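Local coordinates for protein tautomerase (Bordetella trematum, PDB 6VVR) that belongs to the tautomerase (MIF-clan) superfamily and forms a trimer, each subunit carrying two beta-alpha-beta units whose helices pack on one mixed sheet, at residues 1-5 with 36-40; 18-23 with 86-91; 26-31 with 78-83; 58-62 with 97-101. All blocks are in the same frame, centred on the assembly; numbering follows the deposited sequence.

Contact 1. Residues 1-5 with 36-40; sequences PLLNV and ASVRA
Parallel pairing of the two strands of a beta-alpha-beta unit is the principle here: strand 2-8, helix 13-31 and strand 39-45 form one such unit, and residues 1-5 and 36-40 are where its strands begin side by side. Ala36 and Ser37 close a 3-10 turn; Ser37 (chi1 p) lays OG, hydrogen-bonded to the backbone O of Pro34, 3.7 Å from Pro1 CD. Val38, extended and with chi1 t, lies opposite Pro1 (CA-CA 5.1 Å), with CG2 4.1 Å from Pro1 CD and CA 3.5 Å from Pro1 O in a CA-H...O contact. Arg39 takes both hydrogen bonds, as a parallel register demands: its N donates to Pro1 O (3.2 Å), its O accepts from Leu3 N (2.8 Å). Arg39 and Leu2, extended and both chi1 m, chi2 t, share a face, Arg39 CG lying 3.8 Å from Leu2 CD2. Ala40 pairs with Leu3 on the other face, CB to CB 3.7 Å, and its CA approaches Leu3 O at 3.2 Å. Helix 13-31 packs against the Leu3 face, strand 61-68 flanks strand 2-8, and beyond Arg39 and Ala40 the sheet continues antiparallel into the second subunit, whose Val101 packs on Leu2.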
loop_
_atom_site.group_PDB
_atom_site.type_symbol
_atom_site.label_atom_id
_atom_site.label_comp_id
_atom_site.label_asym_id
_atom_site.label_seq_id
_atom_site.Cartn_x
_atom_site.Cartn_y
_atom_site.Cartn_z
ATOM N N PRO A 1 1.128 -11.940 -8.909
ATOM C CA PRO A 1 1.496 -10.725 -8.170
ATOM C C PRO A 1 0.416 -9.655 -8.253
ATOM O O PRO A 1 -0.268 -9.556 -9.273
ATOM C CB PRO A 1 2.769 -10.260 -8.881
ATOM C CG PRO A 1 3.381 -11.545 -9.388
ATOM C CD PRO A 1 2.190 -12.345 -9.853
ATOM N N LEU A 2 0.274 -8.866 -7.194
ATOM C CA LEU A 2 -0.741 -7.828 -7.106
ATOM C C LEU A 2 -0.041 -6.479 -7.137
ATOM O O LEU A 2 0.716 -6.149 -6.218
ATOM C CB LEU A 2 -1.582 -7.993 -5.840
ATOM C CG LEU A 2 -2.153 -9.417 -5.706
ATOM C CD1 LEU A 2 -3.005 -9.541 -4.478
ATOM C CD2 LEU A 2 -2.952 -9.807 -6.941
ATOM N N LEU A 3 -0.280 -5.713 -8.196
ATOM C CA LEU A 3 0.400 -4.444 -8.416
ATOM C C LEU A 3 -0.540 -3.286 -8.133
ATOM O O LEU A 3 -1.690 -3.290 -8.580
ATOM C CB LEU A 3 0.913 -4.334 -9.853
ATOM C CG LEU A 3 2.208 -5.055 -10.231
ATOM C CD1 LEU A 3 2.085 -6.570 -10.080
ATOM C CD2 LEU A 3 2.603 -4.689 -11.652
ATOM N N ASN A 4 -0.053 -2.285 -7.413
ATOM C CA ASN A 4 -0.748 -1.010 -7.371
ATOM C C ASN A 4 0.229 0.061 -7.815
ATOM O O ASN A 4 1.363 0.127 -7.320
ATOM C CB ASN A 4 -1.365 -0.717 -5.996
ATOM C CG ASN A 4 -0.404 -0.891 -4.859
ATOM O OD1 ASN A 4 0.158 0.087 -4.355
ATOM N ND2 ASN A 4 -0.240 -2.127 -4.409
ATOM N N VAL A 5 -0.209 0.863 -8.783
ATOM C CA VAL A 5 0.653 1.726 -9.574
ATOM C C VAL A 5 0.220 3.166 -9.368
ATOM O O VAL A 5 -0.977 3.471 -9.347
ATOM C CB VAL A 5 0.582 1.354 -11.067
ATOM C CG1 VAL A 5 1.608 2.157 -11.861
ATOM C CG2 VAL A 5 0.794 -0.131 -11.219
ATOM N N ALA A 36 -3.181 -15.509 -14.960
ATOM C CA ALA A 36 -4.338 -15.396 -14.080
ATOM C C ALA A 36 -3.986 -14.864 -12.691
ATOM O O ALA A 36 -4.888 -14.423 -11.967
ATOM C CB ALA A 36 -5.030 -16.756 -13.957
ATOM N N SER A 37 -2.713 -14.891 -12.295
ATOM C CA SER A 37 -2.333 -14.395 -10.983
ATOM C C SER A 37 -1.930 -12.927 -10.998
ATOM O O SER A 37 -1.568 -12.394 -9.941
ATOM C CB SER A 37 -1.169 -15.206 -10.407
ATOM O OG SER A 37 0.021 -14.983 -11.145
ATOM N N VAL A 38 -1.971 -12.266 -12.156
ATOM C CA VAL A 38 -1.412 -10.923 -12.323
ATOM C C VAL A 38 -2.550 -9.910 -12.342
ATOM O O VAL A 38 -3.432 -9.969 -13.208
ATOM C CB VAL A 38 -0.573 -10.811 -13.609
ATOM C CG1 VAL A 38 -0.048 -9.392 -13.783
ATOM C CG2 VAL A 38 0.578 -11.823 -13.617
ATOM N N ARG A 39 -2.526 -8.964 -11.396
ATOM C CA ARG A 39 -3.490 -7.872 -11.339
ATOM C C ARG A 39 -2.743 -6.566 -11.127
ATOM O O ARG A 39 -1.698 -6.539 -10.476
ATOM C CB ARG A 39 -4.500 -8.056 -10.202
ATOM C CG ARG A 39 -5.063 -9.449 -10.121
ATOM C CD ARG A 39 -6.203 -9.565 -9.121
ATOM N NE ARG A 39 -6.956 -10.771 -9.433
ATOM C CZ ARG A 39 -8.256 -10.926 -9.218
ATOM N NH1 ARG A 39 -8.958 -9.953 -8.660
ATOM N NH2 ARG A 39 -8.851 -12.060 -9.583
ATOM N N ALA A 40 -3.276 -5.485 -11.692
ATOM C CA ALA A 40 -2.694 -4.172 -11.463
ATOM C C ALA A 40 -3.801 -3.133 -11.440
ATOM O O ALA A 40 -4.728 -3.183 -12.252
ATOM C CB ALA A 40 -1.640 -3.821 -12.524
#

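Contact 2. Residues 18-23 with 86-91; sequences ALLKAL and AVSASL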
loop_
_atom_site.group_PDB
_atom_site.type_symbol
_atom_site.label_atom_id
_atom_site.label_comp_id
_atom_site.label_asym_id
_atom_site.label_seq_id
_atom_site.Cartn_x
_atom_site.Cartn_y
_atom_site.Cartn_z
ATOM N N ALA A 18 -2.200 1.296 -22.065
ATOM C CA ALA A 18 -1.001 0.598 -22.509
ATOM C C ALA A 18 -0.070 0.312 -21.346
ATOM O O ALA A 18 0.586 -0.735 -21.323
ATOM C CB ALA A 18 -0.279 1.415 -23.581
ATOM N N LEU A 19 -0.017 1.218 -20.368
ATOM C CA LEU A 19 0.822 0.987 -19.197
ATOM C C LEU A 19 0.371 -0.261 -18.446
ATOM O O LEU A 19 1.187 -1.120 -18.103
ATOM C CB LEU A 19 0.789 2.216 -18.284
ATOM C CG LEU A 19 1.361 2.005 -16.874
ATOM C CD1 LEU A 19 2.874 1.760 -16.935
ATOM C CD2 LEU A 19 1.042 3.174 -15.955
ATOM N N LEU A 20 -0.934 -0.379 -18.189
ATOM C CA LEU A 20 -1.451 -1.543 -17.472
ATOM C C LEU A 20 -1.106 -2.837 -18.193
ATOM O O LEU A 20 -0.639 -3.801 -17.576
ATOM C CB LEU A 20 -2.966 -1.421 -17.293
ATOM C CG LEU A 20 -3.448 -0.364 -16.306
ATOM C CD1 LEU A 20 -4.958 -0.188 -16.425
ATOM C CD2 LEU A 20 -3.033 -0.752 -14.888
ATOM N N LYS A 21 -1.340 -2.880 -19.510
ATOM C CA LYS A 21 -0.985 -4.062 -20.284
ATOM C C LYS A 21 0.516 -4.318 -20.248
ATOM O O LYS A 21 0.951 -5.470 -20.122
ATOM C CB LYS A 21 -1.459 -3.902 -21.726
ATOM C CG LYS A 21 -2.964 -3.824 -21.867
ATOM C CD LYS A 21 -3.356 -3.820 -23.339
ATOM C CE LYS A 21 -4.861 -3.790 -23.517
ATOM N NZ LYS A 21 -5.262 -4.315 -24.862
ATOM N N ALA A 22 1.326 -3.261 -20.376
ATOM C CA ALA A 22 2.774 -3.454 -20.373
ATOM C C ALA A 22 3.262 -3.956 -19.021
ATOM O O ALA A 22 4.195 -4.759 -18.955
ATOM C CB ALA A 22 3.496 -2.161 -20.749
ATOM N N LEU A 23 2.656 -3.482 -17.930
ATOM C CA LEU A 23 3.053 -3.974 -16.616
ATOM C C LEU A 23 2.683 -5.438 -16.458
ATOM O O LEU A 23 3.486 -6.243 -15.969
ATOM C CB LEU A 23 2.394 -3.136 -15.527
ATOM C CG LEU A 23 2.884 -1.691 -15.418
ATOM C CD1 LEU A 23 2.071 -1.008 -14.352
ATOM C CD2 LEU A 23 4.364 -1.637 -15.071
ATOM N N ALA A 86 9.008 -0.982 -18.233
ATOM C CA ALA A 86 7.633 -0.894 -18.720
ATOM C C ALA A 86 7.022 0.471 -18.425
ATOM O O ALA A 86 6.333 1.052 -19.274
ATOM C CB ALA A 86 6.787 -2.013 -18.104
ATOM N N VAL A 87 7.262 1.004 -17.224
ATOM C CA VAL A 87 6.754 2.335 -16.896
ATOM C C VAL A 87 7.421 3.388 -17.774
ATOM O O VAL A 87 6.748 4.202 -18.414
ATOM C CB VAL A 87 6.965 2.651 -15.404
ATOM C CG1 VAL A 87 6.546 4.091 -15.115
ATOM C CG2 VAL A 87 6.197 1.680 -14.529
ATOM N N SER A 88 8.761 3.395 -17.799
ATOM C CA SER A 88 9.485 4.395 -18.580
ATOM C C SER A 88 9.038 4.401 -20.034
ATOM O O SER A 88 8.818 5.471 -20.617
ATOM C CB SER A 88 10.990 4.145 -18.491
ATOM O OG SER A 88 11.370 3.901 -17.161
ATOM N N ALA A 89 8.904 3.220 -20.642
ATOM C CA ALA A 89 8.520 3.164 -22.049
ATOM C C ALA A 89 7.080 3.622 -22.253
ATOM O O ALA A 89 6.803 4.454 -23.127
ATOM C CB ALA A 89 8.718 1.755 -22.593
ATOM N N SER A 90 6.149 3.097 -21.447
ATOM C CA SER A 90 4.732 3.378 -21.674
ATOM C C SER A 90 4.395 4.846 -21.462
ATOM O O SER A 90 3.524 5.397 -22.139
ATOM C CB SER A 90 3.864 2.512 -20.760
ATOM O OG SER A 90 4.173 1.148 -20.904
ATOM N N LEU A 91 5.044 5.494 -20.515
ATOM C CA LEU A 91 4.707 6.863 -20.145
ATOM C C LEU A 91 5.700 7.890 -20.672
ATOM O O LEU A 91 5.531 9.086 -20.405
ATOM C CB LEU A 91 4.611 6.994 -18.612
ATOM C CG LEU A 91 3.630 6.042 -17.922
ATOM C CD1 LEU A 91 3.399 6.453 -16.469
ATOM C CD2 LEU A 91 2.316 5.977 -18.676
#
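When two helices lie on the same side of a sheet, small residues along their facing ridges let them come close, and larger ones fill what remains. Helices 13-31 and 73-91 do this through their segments 18-23 and 86-91, whose axes are 9.1 Å apart at closest approach and nearly antiparallel, with 153° between their directions. The main bump is Leu19: with chi1 t and chi2 p its side chain sits as a knob in the hollow made by Ala86, Val87, Ser90 and Leu91. Leu19 CD1 lies 3.9 Å from Val87 CA, Leu19 CD2 is 4.1 Å from Leu91 CD1, and Leu19 CB stands 4.0 Å from Ser90 CB. One turn on, Leu23 sends its end toward the other helix, its CD2 touching Ala86 CB at 3.9 Å and Val87 CG2 at 3.8 Å. The shallow part of the joint is alanine against alanine, Ala22 CB to Ala86 CB at 4.2 Å, and Ser90 OG comes to 3.4 Å from Ala22 CB. Beneath, Leu19 and Leu91 meet Ile7 of strand 2-8, Leu23 meets Val5, and Val87 reaches Val63 of strand 61-68, so the groove opens onto the sheet. These two segments share no hydrogen bond: Ser90 OG donates to Ala86 O (2.7 Å) inside its own helix, so a polar side chain behaves as a small one, and the contact rests mainly on close, largely apolar packing.

Contact 3. Residues 26-31 with 78-83; sequences AVVQSI and ALILAL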
loop_
_atom_site.group_PDB
_atom_site.type_symbol
_atom_site.label_atom_id
_atom_site.label_comp_id
_atom_site.label_asym_id
_atom_site.label_seq_id
_atom_site.Cartn_x
_atom_site.Cartn_y
_atom_site.Cartn_z
ATOM N N ALA A 26 4.988 -7.482 -18.395
ATOM C CA ALA A 26 6.315 -7.468 -17.785
ATOM C C ALA A 26 6.392 -8.462 -16.641
ATOM O O ALA A 26 7.433 -9.094 -16.428
ATOM C CB ALA A 26 6.670 -6.059 -17.302
ATOM N N VAL A 27 5.294 -8.632 -15.898
ATOM C CA VAL A 27 5.282 -9.619 -14.821
ATOM C C VAL A 27 5.388 -11.023 -15.396
ATOM O O VAL A 27 6.186 -11.847 -14.937
ATOM C CB VAL A 27 4.019 -9.475 -13.955
ATOM C CG1 VAL A 27 4.006 -10.565 -12.890
ATOM C CG2 VAL A 27 3.956 -8.095 -13.317
ATOM N N VAL A 28 4.566 -11.316 -16.401
ATOM C CA VAL A 28 4.572 -12.638 -17.017
ATOM C C VAL A 28 5.947 -12.955 -17.594
ATOM O O VAL A 28 6.498 -14.034 -17.362
ATOM C CB VAL A 28 3.466 -12.715 -18.089
ATOM C CG1 VAL A 28 3.559 -14.024 -18.879
ATOM C CG2 VAL A 28 2.090 -12.557 -17.436
ATOM N N GLN A 29 6.536 -12.014 -18.335
ATOM C CA GLN A 29 7.781 -12.325 -19.034
ATOM C C GLN A 29 8.946 -12.467 -18.066
ATOM O O GLN A 29 9.794 -13.355 -18.230
ATOM C CB GLN A 29 8.083 -11.252 -20.086
ATOM C CG GLN A 29 7.189 -11.314 -21.332
ATOM C CD GLN A 29 7.006 -12.733 -21.870
ATOM O OE1 GLN A 29 5.899 -13.273 -21.857
ATOM N NE2 GLN A 29 8.091 -13.336 -22.348
ATOM N N SER A 30 8.998 -11.622 -17.033
ATOM C CA SER A 30 10.199 -11.569 -16.211
ATOM C C SER A 30 10.273 -12.713 -15.208
ATOM O O SER A 30 11.365 -13.241 -14.970
ATOM C CB SER A 30 10.292 -10.219 -15.492
ATOM O OG SER A 30 9.295 -10.099 -14.500
ATOM N N ILE A 31 9.155 -13.125 -14.607
ATOM C CA ILE A 31 9.189 -14.170 -13.591
ATOM C C ILE A 31 8.328 -15.380 -13.937
ATOM O O ILE A 31 8.263 -16.324 -13.144
ATOM C CB ILE A 31 8.803 -13.622 -12.203
ATOM C CG1 ILE A 31 7.305 -13.329 -12.130
ATOM C CG2 ILE A 31 9.624 -12.369 -11.881
ATOM C CD1 ILE A 31 6.815 -12.997 -10.728
ATOM N N ALA A 78 15.113 -9.278 -12.114
ATOM C CA ALA A 78 14.506 -9.206 -13.439
ATOM C C ALA A 78 13.157 -8.505 -13.390
ATOM O O ALA A 78 12.811 -7.738 -14.298
ATOM C CB ALA A 78 14.349 -10.611 -14.017
ATOM N N LEU A 79 12.379 -8.759 -12.332
ATOM C CA LEU A 79 11.043 -8.174 -12.227
ATOM C C LEU A 79 11.114 -6.664 -12.008
ATOM O O LEU A 79 10.389 -5.907 -12.659
ATOM C CB LEU A 79 10.260 -8.864 -11.100
ATOM C CG LEU A 79 8.855 -8.364 -10.745
ATOM C CD1 LEU A 79 7.877 -8.506 -11.908
ATOM C CD2 LEU A 79 8.338 -9.119 -9.519
ATOM N N ILE A 80 11.975 -6.210 -11.089
ATOM C CA ILE A 80 12.141 -4.774 -10.848
ATOM C C ILE A 80 12.582 -4.077 -12.122
ATOM O O ILE A 80 12.063 -3.015 -12.488
ATOM C CB ILE A 80 13.155 -4.530 -9.710
ATOM C CG1 ILE A 80 12.587 -5.005 -8.370
ATOM C CG2 ILE A 80 13.563 -3.058 -9.658
ATOM C CD1 ILE A 80 13.614 -5.056 -7.258
ATOM N N LEU A 81 13.548 -4.672 -12.818
ATOM C CA LEU A 81 14.064 -4.074 -14.043
ATOM C C LEU A 81 12.985 -4.007 -15.114
ATOM O O LEU A 81 12.815 -2.966 -15.761
ATOM C CB LEU A 81 15.268 -4.874 -14.541
ATOM C CG LEU A 81 16.082 -4.360 -15.732
ATOM C CD1 LEU A 81 16.676 -2.990 -15.438
ATOM C CD2 LEU A 81 17.195 -5.353 -16.055
ATOM N N ALA A 82 12.243 -5.102 -15.304
ATOM C CA ALA A 82 11.231 -5.145 -16.354
ATOM C C ALA A 82 10.078 -4.196 -16.055
ATOM O O ALA A 82 9.530 -3.567 -16.968
ATOM C CB ALA A 82 10.715 -6.576 -16.535
ATOM N N LEU A 83 9.678 -4.092 -14.785
ATOM C CA LEU A 83 8.620 -3.150 -14.434
ATOM C C LEU A 83 9.085 -1.707 -14.601
ATOM O O LEU A 83 8.352 -0.874 -15.146
ATOM C CB LEU A 83 8.144 -3.405 -13.004
ATOM C CG LEU A 83 7.376 -4.717 -12.815
ATOM C CD1 LEU A 83 7.141 -4.982 -11.341
ATOM C CD2 LEU A 83 6.052 -4.686 -13.581
#
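This is an antiparallel helix-helix packing, joining the C-terminal end of helix 13-31 to the middle of helix 73-91 above the mixed sheet. The short axes pass 8.7 Å apart with an angle of 145° between their directions, a spacing made possible by the small residues directed at the other helix, Ala26 and Ser30 on one side, Ala78 and Ala82 on the other. Ala26 faces Ala82 (CA-CA 5.6 Å; CB to CB 4.1 Å), and the second nearest CA pair is Ser30 with Leu79 (5.3 Å). Larger side chains then close the space on the sheet side. Leu79, with chi1 t and chi2 p, brings CD1 to 4.2 Å from Val27 CG2 and to 3.4 Å from Ser30 OG, while Ile31 CG2 lies against Leu79 CB at 3.6 Å. Leu83 turns its end inward, its CD2 being 4.0 Å from both Ala26 CB and Val27 CG2. Ser30 CB meets Ala82 CB at 3.8 Å. Underneath, Val27 and Leu83 both touch Leu3 of strand 2-8, and Leu79 touches Leu67 and Leu102, so the joint is continuous with the hydrophobic layer over the sheet. Ser30 takes chi1 p, and OG donates to Ala26 O (2.9 Å) in its own helix. With its hydroxyl occupied there and no hydrogen bond linking the two segments, adhesion rests on van der Waals packing and on the burial of apolar surface.

Contact 4. Residues 58-62 with 97-101; sequences AAMAL and DVRVV
The second beta-alpha-beta unit of the subunit, strand 61-68, helix 73-91 and strand 98-105, starts its parallel strand pair here, with residues 59-62 and 97-101 running 17° apart. Ala58 and Ala59 approach in extended conformation; one water donates to both Ala59 O (2.6 Å) and Asp97 OD1 (3.0 Å), tying the strand entrances together. Met60 lies opposite Asp97 (CA-CA 5.1 Å), its CA 3.4 Å from Asp97 O. Ala61 pairs with Val98 (CA-CA 4.7 Å): its N donates to Asp97 O (3.1 Å), its O accepts from Arg99 N (3.0 Å), and its CB lies 4.2 Å from Val98 CG2 on the face where Val87 of helix 73-91 packs. Leu62, chi1 t and chi2 p, pairs with Arg99 (CA-CA 4.9 Å) on the other face, where Leu2 of the third subunit packs. Here the apolar closure is Leu62 CD1, 3.9 Å from Arg99 CB and 4.1 Å from Val101 CG2.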
loop_
_atom_site.group_PDB
_atom_site.type_symbol
_atom_site.label_atom_id
_atom_site.label_comp_id
_atom_site.label_asym_id
_atom_site.label_seq_id
_atom_site.Cartn_x
_atom_site.Cartn_y
_atom_site.Cartn_z
ATOM N N ALA A 58 7.666 17.397 -8.212
ATOM C CA ALA A 58 8.563 16.666 -9.092
ATOM C C ALA A 58 7.893 15.382 -9.563
ATOM O O ALA A 58 7.084 14.779 -8.854
ATOM C CB ALA A 58 9.880 16.353 -8.382
ATOM N N ALA A 59 8.223 14.970 -10.777
ATOM C CA ALA A 59 7.562 13.808 -11.352
ATOM C C ALA A 59 8.045 12.524 -10.685
ATOM O O ALA A 59 9.207 12.406 -10.284
ATOM C CB ALA A 59 7.810 13.752 -12.860
ATOM N N MET A 60 7.129 11.566 -10.546
ATOM C CA MET A 60 7.465 10.243 -10.048
ATOM C C MET A 60 6.490 9.233 -10.633
ATOM O O MET A 60 5.388 9.574 -11.076
ATOM C CB MET A 60 7.438 10.173 -8.510
ATOM C CG MET A 60 6.069 10.334 -7.871
ATOM S SD MET A 60 5.176 8.755 -7.769
ATOM C CE MET A 60 3.502 9.315 -8.126
ATOM N N ALA A 61 6.925 7.980 -10.642
ATOM C CA ALA A 61 6.036 6.845 -10.799
ATOM C C ALA A 61 6.471 5.798 -9.794
ATOM O O ALA A 61 7.653 5.702 -9.445
ATOM C CB ALA A 61 6.048 6.266 -12.222
ATOM N N LEU A 62 5.503 5.032 -9.308
ATOM C CA LEU A 62 5.760 4.034 -8.280
ATOM C C LEU A 62 4.950 2.784 -8.583
ATOM O O LEU A 62 3.738 2.873 -8.792
ATOM C CB LEU A 62 5.394 4.576 -6.895
ATOM C CG LEU A 62 5.512 3.559 -5.759
ATOM C CD1 LEU A 62 6.985 3.174 -5.520
ATOM C CD2 LEU A 62 4.865 4.110 -4.493
ATOM N N ASP A 97 13.226 8.357 -12.542
ATOM C CA ASP A 97 12.073 8.914 -11.849
ATOM C C ASP A 97 11.087 7.844 -11.400
ATOM O O ASP A 97 10.061 8.175 -10.800
ATOM C CB ASP A 97 11.361 9.924 -12.757
ATOM C CG ASP A 97 12.201 11.169 -13.019
ATOM O OD1 ASP A 97 13.026 11.527 -12.149
ATOM O OD2 ASP A 97 12.037 11.793 -14.090
ATOM N N VAL A 98 11.372 6.582 -11.689
ATOM C CA VAL A 98 10.482 5.464 -11.403
ATOM C C VAL A 98 11.070 4.679 -10.242
ATOM O O VAL A 98 12.291 4.551 -10.136
ATOM C CB VAL A 98 10.324 4.570 -12.647
ATOM C CG1 VAL A 98 9.357 3.425 -12.378
ATOM C CG2 VAL A 98 9.850 5.402 -13.829
ATOM N N ARG A 99 10.205 4.159 -9.370
ATOM C CA ARG A 99 10.613 3.251 -8.309
ATOM C C ARG A 99 9.698 2.033 -8.310
ATOM O O ARG A 99 8.502 2.147 -8.593
ATOM C CB ARG A 99 10.573 3.930 -6.936
ATOM C CG ARG A 99 11.659 4.979 -6.711
ATOM C CD ARG A 99 13.071 4.396 -6.842
ATOM N NE ARG A 99 14.097 5.420 -6.597
ATOM C CZ ARG A 99 14.563 6.256 -7.523
ATOM N NH1 ARG A 99 15.494 7.151 -7.204
ATOM N NH2 ARG A 99 14.104 6.203 -8.768
ATOM N N VAL A 100 10.270 0.870 -7.992
ATOM C CA VAL A 100 9.536 -0.387 -7.856
ATOM C C VAL A 100 9.845 -0.961 -6.484
ATOM O O VAL A 100 11.014 -1.024 -6.094
ATOM C CB VAL A 100 9.932 -1.411 -8.937
ATOM C CG1 VAL A 100 9.119 -2.708 -8.755
ATOM C CG2 VAL A 100 9.758 -0.842 -10.321
ATOM N N VAL A 101 8.810 -1.387 -5.760
ATOM C CA VAL A 101 8.952 -1.995 -4.441
ATOM C C VAL A 101 8.293 -3.366 -4.477
ATOM O O VAL A 101 7.129 -3.486 -4.875
ATOM C CB VAL A 101 8.304 -1.136 -3.342
ATOM C CG1 VAL A 101 8.465 -1.812 -1.978
ATOM C CG2 VAL A 101 8.883 0.266 -3.361
HETATM O O HOH W 1 11.482 11.483 -9.589
#

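The four contacts illustrate internal repetition. Contacts 1 and 4 are buried strand pairs held by backbone hydrogen bonds, one in each beta-alpha-beta unit; contacts 2 and 3 are only partly buried, join the same two helices, and rely on apolar fit. A shift of 60 residues relates equivalent positions: Leu2 and Arg39 correspond to Leu62 and Arg99, while Leu19, Leu23 and Ser90 answer to Leu79, Leu83 and Ser30, so the helix contacts use equivalent residues with the helices' roles exchanged. Contact 2 bridges to contact 4 through Val87, contact 3 to contact 1 through Val27. The strand contacts also build the trimer, Arg39 reaching backbone O of Asp97 of another subunit while lying near the like charge of its Arg99.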